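PDB 3GF8: putative polysaccharide binding proteins (DUF1812) from Bacteroides thetaiotaomicron VPI-5482, which is a putative lipid-anchored fimbrial assembly protein of the FimB/Mfa2 family, probably acting at the outer membrane and possibly binding polysaccharide. Local coordinates for residues 20-24 / 144-148; 87-92 / 104-109. All coordinates share one frame; numbering follows the deposited sequence.

Contact 1 (20-24 / 144-148); sequences FKYDY and NLIRD
Lys-21 and Asn-144 face one another as a parallel strand pair, and the lysine chain carries the polar half of the contact. From CB its CG is wedged between the backbone N and carbonyl carbon (chi1 63°) and passes Asn-144 OD1 at 3.9 Å; the chain then runs straight to CE, 3.7 Å from Asn-144 OD1, where a bend at chi4 swings the ammonium back. NZ drops onto Asn-144 OD1 at 2.7 Å, from above the carbonyl plane, and forms a salt bridge with Asp-23 OD1 at 2.8 Å. One charge thus ties Asn-144 to Asp-23, two residues along the lysine's own segment. Asn-144 ND2 is engaged by Glu-127, which fixes the amide's rotation. Leu-145 N bonds Lys-21 O at 3.0 Å, almost in line with the carbonyl. Beyond, the segments diverge and water fills in: one molecule joins Tyr-24 N to segment 144-148, one Tyr-24 O to Arg-147 N, a third Tyr-22 OH to Arg-147 NH1; Arg-147 NE bonds Thr-149 O. Tyr-22 turns its CD1 edge to Leu-145 O, 3.5 Å away. Strand 16-21 lies beside strand 139-158, which also pairs with strand 124-133; there Trp-124 meets Tyr-22 edge-to-face, and helix 257-263 touches Tyr-24.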
ATOM      1  N   PHE A  20       4.185   9.535 -15.979  1.00 27.14           N
ATOM      2  CA  PHE A  20       3.767   9.007 -14.674  1.00 28.24           C
ATOM      3  C   PHE A  20       4.551   9.698 -13.583  1.00 26.68           C
ATOM      4  O   PHE A  20       5.781   9.868 -13.694  1.00 25.02           O
ATOM      5  CB  PHE A  20       4.032   7.509 -14.579  1.00 30.94           C
ATOM      6  CG  PHE A  20       3.292   6.699 -15.599  1.00 24.90           C
ATOM      7  CD1 PHE A  20       3.807   6.536 -16.884  1.00 24.27           C
ATOM      8  CD2 PHE A  20       2.076   6.128 -15.287  1.00 28.60           C
ATOM      9  CE1 PHE A  20       3.120   5.777 -17.817  1.00 25.52           C
ATOM     10  CE2 PHE A  20       1.389   5.396 -16.217  1.00 27.05           C
ATOM     11  CZ  PHE A  20       1.919   5.223 -17.488  1.00 26.32           C
ATOM     12  N   LYS A  21       3.873  10.115 -12.519  1.00 25.12           N
ATOM     13  CA  LYS A  21       4.637  10.669 -11.370  1.00 24.09           C
ATOM     14  C   LYS A  21       4.268   9.984 -10.082  1.00 24.12           C
ATOM     15  O   LYS A  21       3.133   9.530  -9.936  1.00 27.39           O
ATOM     16  CB  LYS A  21       4.461  12.183 -11.256  1.00 23.13           C
ATOM     17  CG  LYS A  21       3.032  12.718 -10.967  1.00 26.92           C
ATOM     18  CD  LYS A  21       3.084  14.251 -10.766  1.00 27.56           C
ATOM     19  CE  LYS A  21       1.795  14.849 -10.332  1.00 28.65           C
ATOM     20  NZ  LYS A  21       1.447  14.392  -8.994  1.00 37.13           N
ATOM     21  N   TYR A  22       5.237   9.936  -9.155  1.00 25.08           N
ATOM     22  CA  TYR A  22       5.048   9.425  -7.822  1.00 24.58           C
ATOM     23  C   TYR A  22       5.635  10.411  -6.829  1.00 27.12           C
ATOM     24  O   TYR A  22       6.743  10.198  -6.314  1.00 26.74           O
ATOM     25  CB  TYR A  22       5.676   8.015  -7.651  1.00 25.31           C
ATOM     26  CG  TYR A  22       5.632   7.521  -6.230  1.00 24.42           C
ATOM     27  CD1 TYR A  22       4.476   7.660  -5.438  1.00 22.56           C
ATOM     28  CD2 TYR A  22       6.750   6.962  -5.645  1.00 28.37           C
ATOM     29  CE1 TYR A  22       4.466   7.214  -4.081  1.00 24.72           C
ATOM     30  CE2 TYR A  22       6.736   6.526  -4.332  1.00 25.09           C
ATOM     31  CZ  TYR A  22       5.607   6.661  -3.550  1.00 27.65           C
ATOM     32  OH  TYR A  22       5.659   6.208  -2.239  1.00 29.13           O
ATOM     33  N   ASP A  23       4.882  11.484  -6.567  1.00 27.09           N
ATOM     34  CA  ASP A  23       5.283  12.487  -5.602  1.00 25.46           C
ATOM     35  C   ASP A  23       4.373  12.514  -4.406  1.00 28.44           C
ATOM     36  O   ASP A  23       4.639  13.251  -3.433  1.00 27.72           O
ATOM     37  CB  ASP A  23       5.377  13.885  -6.233  1.00 26.50           C
ATOM     38  CG  ASP A  23       4.033  14.405  -6.788  1.00 25.92           C
ATOM     39  OD1 ASP A  23       2.990  13.736  -6.712  1.00 35.61           O
ATOM     40  OD2 ASP A  23       4.051  15.499  -7.365  1.00 39.19           O
ATOM     41  N   TYR A  24       3.317  11.695  -4.431  1.00 30.45           N
ATOM     42  CA  TYR A  24       2.418  11.583  -3.252  1.00 30.46           C
ATOM     43  C   TYR A  24       3.053  10.697  -2.125  1.00 30.34           C
ATOM     44  O   TYR A  24       2.617   9.582  -1.833  1.00 30.01           O
ATOM     45  CB  TYR A  24       1.036  11.101  -3.697  1.00 25.71           C
ATOM     46  CG  TYR A  24      -0.090  11.470  -2.769  1.00 29.53           C
ATOM     47  CD1 TYR A  24      -0.433  12.788  -2.549  1.00 33.92           C
ATOM     48  CD2 TYR A  24      -0.838  10.500  -2.138  1.00 30.25           C
ATOM     49  CE1 TYR A  24      -1.471  13.127  -1.709  1.00 28.96           C
ATOM     50  CE2 TYR A  24      -1.877  10.829  -1.293  1.00 25.78           C
ATOM     51  CZ  TYR A  24      -2.197  12.149  -1.097  1.00 28.61           C
ATOM     52  OH  TYR A  24      -3.234  12.487  -0.255  1.00 29.08           O
ATOM     53  N   ASN A 144      -1.046  10.263 -11.922  1.00 26.43           N
ATOM     54  CA  ASN A 144      -0.612  10.410 -10.547  1.00 27.09           C
ATOM     55  C   ASN A 144      -0.711   9.089  -9.759  1.00 25.16           C
ATOM     56  O   ASN A 144      -1.782   8.501  -9.681  1.00 24.55           O
ATOM     57  CB  ASN A 144      -1.422  11.480  -9.839  1.00 25.54           C
ATOM     58  CG  ASN A 144      -0.892  11.762  -8.481  1.00 22.96           C
ATOM     59  OD1 ASN A 144       0.273  12.088  -8.325  1.00 28.69           O
ATOM     60  ND2 ASN A 144      -1.722  11.568  -7.472  1.00 28.00           N
ATOM     61  N   LEU A 145       0.412   8.676  -9.170  1.00 23.98           N
ATOM     62  CA  LEU A 145       0.537   7.357  -8.534  1.00 26.10           C
ATOM     63  C   LEU A 145       0.475   7.444  -7.025  1.00 27.02           C
ATOM     64  O   LEU A 145       1.152   8.299  -6.403  1.00 25.59           O
ATOM     65  CB  LEU A 145       1.861   6.678  -8.916  1.00 22.70           C
ATOM     66  CG  LEU A 145       1.952   6.289 -10.377  1.00 26.49           C
ATOM     67  CD1 LEU A 145       3.369   5.699 -10.724  1.00 25.61           C
ATOM     68  CD2 LEU A 145       0.811   5.352 -10.686  1.00 19.84           C
ATOM     69  N   ILE A 146      -0.299   6.525  -6.458  1.00 26.41           N
ATOM     70  CA  ILE A 146      -0.512   6.402  -5.022  1.00 24.67           C
ATOM     71  C   ILE A 146      -0.082   5.012  -4.568  1.00 25.65           C
ATOM     72  O   ILE A 146      -0.552   3.995  -5.115  1.00 26.54           O
ATOM     73  CB  ILE A 146      -2.017   6.598  -4.717  1.00 27.60           C
ATOM     74  CG1 ILE A 146      -2.439   8.040  -5.077  1.00 30.06           C
ATOM     75  CG2 ILE A 146      -2.341   6.280  -3.243  1.00 21.19           C
ATOM     76  CD1 ILE A 146      -3.858   8.267  -4.902  1.00 34.13           C
ATOM     77  N   ARG A 147       0.768   4.953  -3.546  1.00 24.85           N
ATOM     78  CA  ARG A 147       1.293   3.687  -3.098  1.00 25.14           C
ATOM     79  C   ARG A 147       0.276   2.984  -2.266  1.00 25.03           C
ATOM     80  O   ARG A 147      -0.290   3.572  -1.339  1.00 23.76           O
ATOM     81  CB  ARG A 147       2.600   3.841  -2.326  1.00 25.62           C
ATOM     82  CG  ARG A 147       3.230   2.512  -2.025  1.00 24.84           C
ATOM     83  CD  ARG A 147       4.705   2.614  -1.628  1.00 25.46           C
ATOM     84  NE  ARG A 147       5.104   1.428  -0.876  1.00 21.14           N
ATOM     85  CZ  ARG A 147       6.318   1.214  -0.399  1.00 24.72           C
ATOM     86  NH1 ARG A 147       7.280   2.111  -0.545  1.00 24.45           N
ATOM     87  NH2 ARG A 147       6.575   0.096   0.244  1.00 27.24           N
ATOM     88  N   ASP A 148       0.040   1.711  -2.602  1.00 24.50           N
ATOM     89  CA  ASP A 148      -1.021   0.933  -1.958  1.00 24.19           C
ATOM     90  C   ASP A 148      -0.500  -0.122  -0.973  1.00 23.41           C
ATOM     91  O   ASP A 148      -1.230  -0.572  -0.063  1.00 24.95           O
ATOM     92  CB  ASP A 148      -1.860   0.229  -3.042  1.00 27.17           C
ATOM     93  CG  ASP A 148      -2.973   1.104  -3.612  1.00 24.56           C
ATOM     94  OD1 ASP A 148      -3.189   2.245  -3.146  1.00 24.39           O
ATOM     95  OD2 ASP A 148      -3.647   0.627  -4.546  1.00 26.42           O
TER
HETATM   96  O   HOH W   1       7.635   4.646  -1.771  1.00 24.67           O
HETATM   97  O   HOH W   2       1.229   7.286  -1.933  1.00 24.96           O
HETATM   98  O   HOH W   3       2.138  10.668  -6.819  1.00 25.34           O

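Contact 2 (87-92 / 104-109); sequences DSYDIT and LKLKLK
Lys-109 reaches back across the strand end to Asp-87, its NZ bonding the backbone O of Asp-87 at 2.7 Å, with the donor tilted 26° from the carbonyl plane. The chain beyond CG is extended, so CG passes Ser-88 O and CE lies 3.1 Å from Asp-90 OD1, the two side chains crossing at about a right angle. Asp-90 OD1 stays 4.1 Å from Lys-109 NZ, an attraction short of a salt bridge, and a water held by Tyr-89 O is the ammonium's further partner. Were Lys-109 replaced by an alanine, Asp-87 O would probably lose this donor and Asp-90 its nearby positive charge. Behind these groups runs an antiparallel ladder: Lys-109 N gives a nearly straight bond (173°) to Ser-88 O, and Asp-90 and Lys-107 exchange a pair of bonds. At the far end Thr-92 N binds Lys-105 O, and the threonine's OG1 accepts from Lys-105 N at 3.0 Å while also bonding Asp-103 O.

The face bearing Tyr-89, Ile-91, Leu-106 and Leu-108 is apolar. Leu-106 forks between its neighbours, CD2 3.7 Å from Tyr-89 CD1 and CD1 against Ile-91 CG1; Leu-104 CD1 lies 3.6 Å from Ile-91 CG2. Ser-88 CB covers one face of the tyrosine ring, whose OH bonds Glu-121 O. The pair, the first two strands of an antiparallel three-stranded sheet completed by strand 180-182, is therefore amphipathic: its oily face lies on strands 38-44, 75-83 and 193-195, whereas Asp-90 and Lys-107 lie on the opposite face, consistent with a position at the protein surface.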
ATOM      1  N   ASP A  87       3.594 -10.851 -10.059  1.00 26.44           N
ATOM      2  CA  ASP A  87       3.032 -12.137  -9.660  1.00 29.15           C
ATOM      3  C   ASP A  87       2.147 -12.169  -8.444  1.00 26.77           C
ATOM      4  O   ASP A  87       1.437 -13.141  -8.268  1.00 26.11           O
ATOM      5  CB  ASP A  87       4.132 -13.145  -9.445  1.00 33.55           C
ATOM      6  CG  ASP A  87       4.811 -13.512 -10.732  1.00 49.32           C
ATOM      7  OD1 ASP A  87       4.118 -13.509 -11.779  1.00 66.33           O
ATOM      8  OD2 ASP A  87       6.036 -13.787 -10.709  1.00 71.26           O
ATOM      9  N   SER A  88       2.163 -11.146  -7.605  1.00 24.71           N
ATOM     10  CA  SER A  88       1.342 -11.186  -6.397  1.00 24.22           C
ATOM     11  C   SER A  88      -0.120 -10.938  -6.646  1.00 25.16           C
ATOM     12  O   SER A  88      -0.963 -11.296  -5.800  1.00 25.16           O
ATOM     13  CB  SER A  88       1.825 -10.203  -5.350  1.00 27.73           C
ATOM     14  OG  SER A  88       3.166 -10.478  -4.999  1.00 20.50           O
ATOM     15  N   TYR A  89      -0.442 -10.374  -7.806  1.00 25.54           N
ATOM     16  CA  TYR A  89      -1.770  -9.856  -8.016  1.00 25.54           C
ATOM     17  C   TYR A  89      -2.387 -10.441  -9.268  1.00 26.59           C
ATOM     18  O   TYR A  89      -1.691 -10.627 -10.250  1.00 22.18           O
ATOM     19  CB  TYR A  89      -1.684  -8.344  -8.163  1.00 25.56           C
ATOM     20  CG  TYR A  89      -0.786  -7.694  -7.156  1.00 27.54           C
ATOM     21  CD1 TYR A  89      -1.223  -7.492  -5.866  1.00 22.26           C
ATOM     22  CD2 TYR A  89       0.491  -7.272  -7.483  1.00 25.55           C
ATOM     23  CE1 TYR A  89      -0.432  -6.889  -4.909  1.00 29.81           C
ATOM     24  CE2 TYR A  89       1.294  -6.644  -6.526  1.00 24.87           C
ATOM     25  CZ  TYR A  89       0.820  -6.456  -5.235  1.00 22.50           C
ATOM     26  OH  TYR A  89       1.585  -5.861  -4.220  1.00 21.69           O
ATOM     27  N   ASP A  90      -3.692 -10.722  -9.207  1.00 26.81           N
ATOM     28  CA  ASP A  90      -4.506 -10.934 -10.412  1.00 28.52           C
ATOM     29  C   ASP A  90      -5.291  -9.697 -10.698  1.00 26.37           C
ATOM     30  O   ASP A  90      -6.045  -9.231  -9.835  1.00 28.07           O
ATOM     31  CB  ASP A  90      -5.498 -12.094 -10.236  1.00 27.68           C
ATOM     32  CG  ASP A  90      -4.790 -13.443 -10.112  1.00 38.76           C
ATOM     33  OD1 ASP A  90      -3.906 -13.765 -10.956  1.00 47.64           O
ATOM     34  OD2 ASP A  90      -5.101 -14.161  -9.148  1.00 36.33           O
ATOM     35  N   ILE A  91      -5.140  -9.188 -11.912  1.00 25.72           N
ATOM     36  CA  ILE A  91      -5.935  -8.069 -12.386  1.00 28.11           C
ATOM     37  C   ILE A  91      -6.884  -8.672 -13.411  1.00 28.15           C
ATOM     38  O   ILE A  91      -6.454  -9.388 -14.301  1.00 28.09           O
ATOM     39  CB  ILE A  91      -5.062  -6.977 -13.040  1.00 28.71           C
ATOM     40  CG1 ILE A  91      -3.967  -6.488 -12.054  1.00 28.07           C
ATOM     41  CG2 ILE A  91      -5.947  -5.815 -13.530  1.00 24.15           C
ATOM     42  CD1 ILE A  91      -2.780  -5.645 -12.715  1.00 17.37           C
ATOM     43  N   THR A  92      -8.176  -8.414 -13.283  1.00 27.85           N
ATOM     44  CA  THR A  92      -9.152  -8.960 -14.233  1.00 28.55           C
ATOM     45  C   THR A  92      -8.773  -8.591 -15.679  1.00 26.09           C
ATOM     46  O   THR A  92      -8.222  -7.502 -15.940  1.00 25.33           O
ATOM     47  CB  THR A  92     -10.575  -8.471 -13.906  1.00 28.63           C
ATOM     48  OG1 THR A  92     -10.554  -7.075 -13.749  1.00 31.16           O
ATOM     49  CG2 THR A  92     -11.091  -9.043 -12.565  1.00 36.21           C
ATOM     50  N   LEU A 104     -12.801  -3.748 -13.821  1.00 31.35           N
ATOM     51  CA  LEU A 104     -11.361  -3.823 -13.546  1.00 31.66           C
ATOM     52  C   LEU A 104     -11.131  -3.930 -12.037  1.00 31.78           C
ATOM     53  O   LEU A 104     -11.510  -3.028 -11.272  1.00 28.10           O
ATOM     54  CB  LEU A 104     -10.623  -2.583 -14.084  1.00 30.89           C
ATOM     55  CG  LEU A 104      -9.095  -2.656 -14.035  1.00 33.51           C
ATOM     56  CD1 LEU A 104      -8.671  -3.798 -14.874  1.00 27.61           C
ATOM     57  CD2 LEU A 104      -8.415  -1.382 -14.519  1.00 31.22           C
ATOM     58  N   LYS A 105     -10.535  -5.041 -11.612  1.00 30.93           N
ATOM     59  CA  LYS A 105     -10.325  -5.273 -10.195  1.00 29.29           C
ATOM     60  C   LYS A 105      -8.978  -5.936 -10.038  1.00 28.03           C
ATOM     61  O   LYS A 105      -8.570  -6.685 -10.894  1.00 27.77           O
ATOM     62  CB  LYS A 105     -11.407  -6.185  -9.664  1.00 28.31           C
ATOM     63  CG  LYS A 105     -12.817  -5.707  -9.981  1.00 30.58           C
ATOM     64  CD  LYS A 105     -13.847  -6.627  -9.400  1.00 30.80           C
ATOM     65  CE  LYS A 105     -15.207  -6.016  -9.553  1.00 37.85           C
ATOM     66  NZ  LYS A 105     -16.211  -7.049  -9.441  1.00 42.65           N
ATOM     67  N   LEU A 106      -8.312  -5.666  -8.925  1.00 26.39           N
ATOM     68  CA  LEU A 106      -7.010  -6.222  -8.633  1.00 25.96           C
ATOM     69  C   LEU A 106      -7.201  -6.980  -7.331  1.00 26.56           C
ATOM     70  O   LEU A 106      -7.792  -6.468  -6.372  1.00 25.27           O
ATOM     71  CB  LEU A 106      -5.984  -5.115  -8.527  1.00 25.19           C
ATOM     72  CG  LEU A 106      -4.508  -5.478  -8.237  1.00 31.63           C
ATOM     73  CD1 LEU A 106      -3.552  -4.472  -8.831  1.00 22.88           C
ATOM     74  CD2 LEU A 106      -4.273  -5.573  -6.772  1.00 19.48           C
ATOM     75  N   LYS A 107      -6.756  -8.227  -7.310  1.00 25.95           N
ATOM     76  CA  LYS A 107      -6.890  -9.029  -6.104  1.00 25.95           C
ATOM     77  C   LYS A 107      -5.538  -9.601  -5.707  1.00 25.75           C
ATOM     78  O   LYS A 107      -4.837 -10.178  -6.530  1.00 21.51           O
ATOM     79  CB  LYS A 107      -7.941 -10.119  -6.299  1.00 25.82           C
ATOM     80  CG  LYS A 107      -8.125 -10.951  -5.064  1.00 33.82           C
ATOM     81  CD  LYS A 107      -9.082 -12.097  -5.263  1.00 30.45           C
ATOM     82  CE  LYS A 107     -10.486 -11.726  -4.790  1.00 42.27           C
ATOM     83  NZ  LYS A 107     -11.467 -12.815  -5.030  1.00 42.93           N
ATOM     84  N   LEU A 108      -5.135  -9.387  -4.454  1.00 27.40           N
ATOM     85  CA  LEU A 108      -3.928 -10.037  -3.925  1.00 26.10           C
ATOM     86  C   LEU A 108      -4.186 -11.542  -3.907  1.00 26.16           C
ATOM     87  O   LEU A 108      -5.229 -11.984  -3.422  1.00 25.63           O
ATOM     88  CB  LEU A 108      -3.624  -9.547  -2.501  1.00 29.54           C
ATOM     89  CG  LEU A 108      -2.463 -10.144  -1.713  1.00 24.72           C
ATOM     90  CD1 LEU A 108      -1.125  -9.893  -2.395  1.00 26.28           C
ATOM     91  CD2 LEU A 108      -2.454  -9.588  -0.235  1.00 23.44           C
ATOM     92  N   LYS A 109      -3.266 -12.321  -4.473  1.00 23.92           N
ATOM     93  CA  LYS A 109      -3.404 -13.761  -4.506  1.00 22.60           C
ATOM     94  C   LYS A 109      -3.266 -14.324  -3.109  1.00 23.16           C
ATOM     95  O   LYS A 109      -2.408 -13.873  -2.327  1.00 24.38           O
ATOM     96  CB  LYS A 109      -2.326 -14.369  -5.411  1.00 23.11           C
ATOM     97  CG  LYS A 109      -2.516 -14.019  -6.910  1.00 29.04           C
ATOM     98  CD  LYS A 109      -1.467 -14.762  -7.725  1.00 31.04           C
ATOM     99  CE  LYS A 109      -1.405 -14.359  -9.164  1.00 36.93           C
ATOM    100  NZ  LYS A 109      -0.085 -14.757  -9.750  1.00 27.54           N
TER
HETATM  101  O   HOH W   4      -0.311 -12.332 -11.769  1.00 45.30           O

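In the fold
Both contacts are partly buried pairings of beta strands, but they differ in reach and direction. Contact 1 joins parallel strands 120 residues apart; contact 2 joins antiparallel neighbours and is nested inside the chain loop that contact 1 closes. Their centres are about 19 Å apart, with no touch between them. They share no strand, yet strand 75-83 borders both, with Ala-81 beside Phe-20 and Trp-82 beside Leu-106. Contact 2 has the more exposed residues and holds together mostly by a regular backbone ladder with an oily underside. Contact 1 has no exposed residue, keeps a single direct backbone bond, and relies on a lysine shared between Asn-144 and Asp-23 and on bridging waters where the segments diverge.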